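Local coordinates for conserved domain protein (Streptococcus pneumoniae, PDB 2FI0) that is of unknown function but folds as a small single-chain domain, with far more helix than strand, of the DUF1858 family, at residues L26-E31 against N73-I78. Residues are numbered along the deposited sequence; the frame is centred on the assembly and turned at random.
Sequences LEILVE and NGYEVI
Ile28, on the short helix 26-29, sets its CD1 methyl against Asn73 and Tyr75 together, just where a Schellman motif closes helix 63-72 and the chain turns into strand 76-78. CD1 does nearly all the touching: it lies 3.5 Å from CB of Asn73 and 3.7 Å from the amide carbon CG of the same residue, the two side chains reaching for each other from opposite directions. The same methyl also meets CE2 of the Tyr75 ring at 3.8 Å, approaching it obliquely. The methyl gets there because CG1 of Ile28 stands anti to the carbonyl carbon (chi1 -63°) and the chain then runs on extended to CD1.

Both partners are positioned from further out. The amide nitrogen ND2 of Asn73 folds back to donate to the carbonyl oxygen of Thr69 in helix 63-72, so ND2 is satisfied while CB and CG meet the methyl; Ile28 also packs on Thr69. Tyr75 is buried, its side chain also touching Ile9 of the parallel strand 8-10, and its hydroxyl hydrogen-bonds OE2 of Glu24, just ahead of helix 26-29, adding a polar tie to the apolar one. Between them Gly74, at positive phi (104°), is the C-prime residue of the Schellman motif: its N bonds to O of Glu71, and Tyr75 N reaches back to O of Leu70.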
ATOM      1  N   LEU A  26       1.979  -5.573   4.640  1.00 46.01           N
ATOM      2  CA  LEU A  26       3.362  -5.082   4.523  1.00 46.37           C
ATOM      3  C   LEU A  26       4.243  -6.012   3.674  1.00 46.53           C
ATOM      4  O   LEU A  26       4.992  -5.552   2.818  1.00 46.52           O
ATOM      5  CB  LEU A  26       3.989  -4.866   5.909  1.00 46.36           C
ATOM      6  CG  LEU A  26       5.409  -4.287   5.950  1.00 46.21           C
ATOM      7  CD1 LEU A  26       5.474  -2.953   5.210  1.00 46.69           C
ATOM      8  CD2 LEU A  26       5.888  -4.136   7.385  1.00 46.06           C
ATOM      9  N   GLU A  27       4.121  -7.316   3.900  1.00 47.09           N
ATOM     10  CA  GLU A  27       4.866  -8.335   3.148  1.00 47.38           C
ATOM     11  C   GLU A  27       4.617  -8.244   1.631  1.00 47.51           C
ATOM     12  O   GLU A  27       5.498  -8.564   0.818  1.00 47.59           O
ATOM     13  CB  GLU A  27       4.460  -9.722   3.648  1.00 47.43           C
ATOM     14  CG  GLU A  27       5.143 -10.890   2.942  1.00 48.31           C
ATOM     15  CD  GLU A  27       4.644 -12.249   3.425  1.00 49.27           C
ATOM     16  OE1 GLU A  27       3.416 -12.401   3.637  1.00 52.98           O
ATOM     17  OE2 GLU A  27       5.484 -13.166   3.577  1.00 51.91           O
ATOM     18  N   ILE A  28       3.412  -7.815   1.263  1.00 47.31           N
ATOM     19  CA  ILE A  28       3.066  -7.623  -0.132  1.00 47.26           C
ATOM     20  C   ILE A  28       3.689  -6.339  -0.660  1.00 46.80           C
ATOM     21  O   ILE A  28       4.302  -6.345  -1.719  1.00 46.68           O
ATOM     22  CB  ILE A  28       1.537  -7.587  -0.333  1.00 47.25           C
ATOM     23  CG1 ILE A  28       0.929  -8.940   0.063  1.00 47.38           C
ATOM     24  CG2 ILE A  28       1.219  -7.253  -1.782  1.00 47.35           C
ATOM     25  CD1 ILE A  28      -0.556  -8.902   0.311  1.00 47.97           C
ATOM     26  N   LEU A  29       3.530  -5.251   0.087  1.00 46.66           N
ATOM     27  CA  LEU A  29       4.012  -3.934  -0.337  1.00 46.75           C
ATOM     28  C   LEU A  29       5.530  -3.874  -0.557  1.00 46.60           C
ATOM     29  O   LEU A  29       5.981  -3.176  -1.466  1.00 45.85           O
ATOM     30  CB  LEU A  29       3.589  -2.853   0.670  1.00 46.52           C
ATOM     31  CG  LEU A  29       2.073  -2.646   0.839  1.00 47.41           C
ATOM     32  CD1 LEU A  29       1.810  -1.464   1.791  1.00 48.59           C
ATOM     33  CD2 LEU A  29       1.367  -2.427  -0.486  1.00 48.44           C
ATOM     34  N   VAL A  30       6.312  -4.600   0.251  1.00 46.72           N
ATOM     35  CA  VAL A  30       7.774  -4.577   0.105  1.00 47.13           C
ATOM     36  C   VAL A  30       8.234  -5.249  -1.185  1.00 47.25           C
ATOM     37  O   VAL A  30       9.345  -4.996  -1.661  1.00 47.01           O
ATOM     38  CB  VAL A  30       8.538  -5.204   1.332  1.00 47.35           C
ATOM     39  CG1 VAL A  30       8.142  -4.505   2.634  1.00 46.46           C
ATOM     40  CG2 VAL A  30       8.333  -6.725   1.417  1.00 47.78           C
ATOM     41  N   GLU A  31       7.379  -6.102  -1.743  1.00 47.75           N
ATOM     42  CA  GLU A  31       7.617  -6.691  -3.058  1.00 48.27           C
ATOM     43  C   GLU A  31       7.093  -5.803  -4.198  1.00 48.46           C
ATOM     44  O   GLU A  31       7.242  -6.162  -5.358  1.00 48.73           O
ATOM     45  CB  GLU A  31       6.976  -8.082  -3.139  1.00 48.56           C
ATOM     46  CG  GLU A  31       7.566  -9.103  -2.165  1.00 50.03           C
ATOM     47  CD  GLU A  31       9.043  -9.395  -2.433  1.00 52.28           C
ATOM     48  OE1 GLU A  31       9.814  -9.605  -1.463  1.00 54.44           O
ATOM     49  OE2 GLU A  31       9.443  -9.406  -3.618  1.00 54.33           O
ATOM     50  N   ASN A  73      -4.281 -11.119  -3.537  1.00 42.08           N
ATOM     51  CA  ASN A  73      -4.019 -11.516  -2.160  1.00 42.51           C
ATOM     52  C   ASN A  73      -5.209 -11.243  -1.221  1.00 42.93           C
ATOM     53  O   ASN A  73      -5.070 -11.276  -0.002  1.00 43.59           O
ATOM     54  CB  ASN A  73      -2.747 -10.832  -1.671  1.00 42.20           C
ATOM     55  CG  ASN A  73      -1.491 -11.423  -2.293  1.00 42.32           C
ATOM     56  OD1 ASN A  73      -1.001 -12.474  -1.857  1.00 41.88           O
ATOM     57  ND2 ASN A  73      -0.960 -10.750  -3.322  1.00 40.49           N
ATOM     58  N   GLY A  74      -6.375 -10.970  -1.790  1.00 43.37           N
ATOM     59  CA  GLY A  74      -7.617 -10.912  -1.018  1.00 43.96           C
ATOM     60  C   GLY A  74      -8.181  -9.530  -0.715  1.00 44.50           C
ATOM     61  O   GLY A  74      -9.212  -9.413  -0.040  1.00 45.15           O
ATOM     62  N   TYR A  75      -7.546  -8.485  -1.223  1.00 44.33           N
ATOM     63  CA  TYR A  75      -7.956  -7.131  -0.893  1.00 44.56           C
ATOM     64  C   TYR A  75      -8.860  -6.526  -1.955  1.00 44.66           C
ATOM     65  O   TYR A  75      -8.776  -6.862  -3.123  1.00 45.04           O
ATOM     66  CB  TYR A  75      -6.735  -6.249  -0.654  1.00 44.57           C
ATOM     67  CG  TYR A  75      -5.890  -6.725   0.504  1.00 44.78           C
ATOM     68  CD1 TYR A  75      -6.172  -6.315   1.806  1.00 44.49           C
ATOM     69  CD2 TYR A  75      -4.825  -7.588   0.303  1.00 44.73           C
ATOM     70  CE1 TYR A  75      -5.409  -6.754   2.874  1.00 45.58           C
ATOM     71  CE2 TYR A  75      -4.064  -8.043   1.359  1.00 45.76           C
ATOM     72  CZ  TYR A  75      -4.358  -7.625   2.645  1.00 45.32           C
ATOM     73  OH  TYR A  75      -3.593  -8.053   3.699  1.00 46.10           O
ATOM     74  N   GLU A  76      -9.724  -5.625  -1.510  1.00 45.17           N
ATOM     75  CA  GLU A  76     -10.498  -4.767  -2.370  1.00 45.72           C
ATOM     76  C   GLU A  76      -9.910  -3.373  -2.324  1.00 45.40           C
ATOM     77  O   GLU A  76      -9.714  -2.823  -1.255  1.00 44.67           O
ATOM     78  CB  GLU A  76     -11.944  -4.737  -1.876  1.00 47.00           C
ATOM     79  CG  GLU A  76     -12.945  -4.537  -2.977  1.00 51.28           C
ATOM     80  CD  GLU A  76     -13.006  -5.741  -3.921  1.00 54.90           C
ATOM     81  OE1 GLU A  76     -13.259  -6.876  -3.441  1.00 57.87           O
ATOM     82  OE2 GLU A  76     -12.778  -5.537  -5.127  1.00 56.92           O
ATOM     83  N   VAL A  77      -9.654  -2.789  -3.496  1.00 45.22           N
ATOM     84  CA  VAL A  77      -8.950  -1.536  -3.581  1.00 45.00           C
ATOM     85  C   VAL A  77      -9.896  -0.369  -3.841  1.00 44.77           C
ATOM     86  O   VAL A  77     -10.768  -0.457  -4.680  1.00 44.43           O
ATOM     87  CB  VAL A  77      -7.897  -1.610  -4.677  1.00 45.41           C
ATOM     88  CG1 VAL A  77      -7.159  -0.287  -4.798  1.00 46.06           C
ATOM     89  CG2 VAL A  77      -6.924  -2.756  -4.382  1.00 46.27           C
ATOM     90  N   ILE A  78      -9.706   0.734  -3.123  1.00 44.46           N
ATOM     91  CA  ILE A  78     -10.495   1.943  -3.350  1.00 44.57           C
ATOM     92  C   ILE A  78      -9.561   3.134  -3.454  1.00 44.52           C
ATOM     93  O   ILE A  78      -8.367   2.992  -3.243  1.00 44.18           O
ATOM     94  CB  ILE A  78     -11.574   2.162  -2.243  1.00 44.08           C
ATOM     95  CG1 ILE A  78     -10.942   2.422  -0.869  1.00 43.61           C
ATOM     96  CG2 ILE A  78     -12.515   0.948  -2.162  1.00 43.56           C
ATOM     97  CD1 ILE A  78     -11.964   2.797   0.193  1.00 43.66           C
TER